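Local coordinates for Lmo0135 protein (Listeria monocytogenes EGD-e, PDB 5ISU) that probably serves as the extracellular solute-binding component of an ABC transporter, of a family that generally takes up peptides, at residues L342-L347 / I395-Y400. Sequence-based numbering, arbitrary orientation.
Sequences LTVYYL and IALNGY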
# COMPACT_ATOMS: atom_id res chain seq x y z
N LEU A 342 20.87 -4.26 -23.26
CA LEU A 342 19.73 -3.74 -22.50
C LEU A 342 20.16 -3.34 -21.11
O LEU A 342 21.12 -3.88 -20.57
CB LEU A 342 18.61 -4.76 -22.41
CG LEU A 342 17.95 -5.17 -23.73
CD1 LEU A 342 16.85 -6.20 -23.46
CD2 LEU A 342 17.38 -3.96 -24.47
N THR A 343 19.42 -2.40 -20.52
CA THR A 343 19.71 -1.89 -19.20
C THR A 343 18.60 -2.20 -18.19
O THR A 343 17.41 -2.09 -18.50
CB THR A 343 19.93 -0.36 -19.24
OG1 THR A 343 18.80 0.29 -19.85
CG2 THR A 343 21.19 -0.01 -20.03
N VAL A 344 19.00 -2.61 -16.99
CA VAL A 344 18.06 -2.84 -15.89
C VAL A 344 18.38 -1.81 -14.82
O VAL A 344 19.49 -1.77 -14.29
CB VAL A 344 18.07 -4.28 -15.34
CG1 VAL A 344 19.48 -4.73 -14.95
CG2 VAL A 344 17.11 -4.40 -14.16
N TYR A 345 17.42 -0.94 -14.55
CA TYR A 345 17.58 0.12 -13.55
C TYR A 345 16.85 -0.28 -12.28
O TYR A 345 15.71 -0.69 -12.33
CB TYR A 345 17.07 1.47 -14.07
CG TYR A 345 18.05 2.28 -14.91
CD1 TYR A 345 18.38 1.89 -16.21
CD2 TYR A 345 18.62 3.46 -14.41
CE1 TYR A 345 19.28 2.64 -16.98
CE2 TYR A 345 19.51 4.21 -15.17
CZ TYR A 345 19.84 3.80 -16.45
OH TYR A 345 20.72 4.57 -17.19
N TYR A 346 17.52 -0.14 -11.15
CA TYR A 346 16.95 -0.50 -9.86
C TYR A 346 17.60 0.33 -8.74
O TYR A 346 18.50 1.14 -9.00
CB TYR A 346 17.13 -2.02 -9.64
CG TYR A 346 18.57 -2.49 -9.64
CD1 TYR A 346 19.24 -2.74 -10.84
CD2 TYR A 346 19.25 -2.70 -8.45
CE1 TYR A 346 20.55 -3.17 -10.85
CE2 TYR A 346 20.57 -3.13 -8.44
CZ TYR A 346 21.22 -3.36 -9.64
OH TYR A 346 22.52 -3.78 -9.62
N LEU A 347 17.11 0.15 -7.52
CA LEU A 347 17.63 0.87 -6.35
C LEU A 347 19.02 0.35 -5.94
O LEU A 347 19.23 -0.86 -5.83
CB LEU A 347 16.65 0.72 -5.18
CG LEU A 347 15.26 1.34 -5.39
CD1 LEU A 347 14.25 0.81 -4.39
CD2 LEU A 347 15.33 2.86 -5.32
N ILE A 395 14.55 -1.92 -18.59
CA ILE A 395 13.78 -2.57 -17.54
C ILE A 395 13.99 -1.84 -16.23
O ILE A 395 15.09 -1.35 -15.95
CB ILE A 395 14.24 -4.04 -17.36
CG1 ILE A 395 14.09 -4.81 -18.67
CG2 ILE A 395 13.47 -4.72 -16.22
CD1 ILE A 395 14.67 -6.21 -18.63
N ALA A 396 12.91 -1.74 -15.44
CA ALA A 396 12.95 -1.14 -14.12
C ALA A 396 12.24 -2.05 -13.12
O ALA A 396 11.15 -2.56 -13.38
CB ALA A 396 12.31 0.23 -14.15
N LEU A 397 12.89 -2.30 -11.99
CA LEU A 397 12.31 -3.11 -10.94
C LEU A 397 11.49 -2.20 -10.06
O LEU A 397 11.96 -1.13 -9.68
CB LEU A 397 13.39 -3.81 -10.12
CG LEU A 397 14.29 -4.69 -10.97
CD1 LEU A 397 15.38 -5.30 -10.11
CD2 LEU A 397 13.48 -5.77 -11.67
N ASN A 398 10.28 -2.61 -9.73
CA ASN A 398 9.43 -1.78 -8.90
C ASN A 398 8.48 -2.62 -8.07
O ASN A 398 8.52 -3.87 -8.10
CB ASN A 398 8.64 -0.84 -9.82
CG ASN A 398 8.45 0.55 -9.23
OD1 ASN A 398 8.45 0.76 -8.01
ND2 ASN A 398 8.32 1.52 -10.12
N GLY A 399 7.63 -1.94 -7.31
CA GLY A 399 6.64 -2.61 -6.49
C GLY A 399 5.53 -1.70 -6.10
O GLY A 399 5.67 -0.49 -6.19
N TYR A 400 4.39 -2.26 -5.74
CA TYR A 400 3.27 -1.47 -5.27
C TYR A 400 2.32 -2.20 -4.34
O TYR A 400 2.22 -3.42 -4.36
CB TYR A 400 2.46 -0.85 -6.42
CG TYR A 400 1.95 -1.78 -7.54
CD1 TYR A 400 1.09 -2.86 -7.29
CD2 TYR A 400 2.25 -1.51 -8.86
CE1 TYR A 400 0.62 -3.67 -8.33
CE2 TYR A 400 1.77 -2.30 -9.89
CZ TYR A 400 0.96 -3.36 -9.63
OH TYR A 400 0.51 -4.10 -10.70
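Strands 342-347 and 395-400 pair in parallel, with Val-344 beside Ile-395 and Tyr-345 beside Ala-396, their short axes 23° apart. Three backbone hydrogen bonds make the ladder. Ile-395 N gives to Thr-343 O, Tyr-345 N to Ile-395 O at 2.7 Å and nearly straight (172° at the hydrogen), and Leu-397 N to Tyr-345 O, longer at 3.3 Å. Past this last bond the strands part, and 398-400 runs on without touching 342-347. CA-H groups supplement the ladder: Val-344 CA lies 3.3 Å from Ile-395 O, and Ala-396 CA approaches Tyr-345 O equally closely.

On one face Val-344, Tyr-346, Ile-395 and Leu-397 form an apolar layer. Val-344 CG2, anti to its backbone N, lies 4.2 Å from Ile-395 CG2 and 4.3 Å from Leu-397 CG, touching both neighbours with one methyl. Leu-397 turns CD1 onto the CB of Tyr-346 at 3.7 Å, the closest side-chain approach between the strands. The Tyr-346 ring itself leads away; its CG stands between backbone N and carbonyl carbon (chi1 60°), and its hydroxyl makes a weak hydrogen bond to Glu-354. Helix 351-365 covers this layer, with Ala-357 against Tyr-346, Ile-356 against Leu-397 and Tyr-364 against Ile-395.

The other face carries Thr-343, Tyr-345 and Ala-396. Thr-343 OG1 lies in plane at the edge of the Tyr-345 ring and is hydrogen-bonded to Asp-392 O, tying the strand to the residues just ahead of Ile-395.

Strand 342-347 also pairs in parallel with 370-376, so helix 351-365 is the connection of a beta-alpha-beta crossover. Strand 395-400 pairs antiparallel with 248-263 on its other side, extending the pairing into the mixed, helix-covered sheet characteristic of a lobe in periplasmic-binding-protein folds.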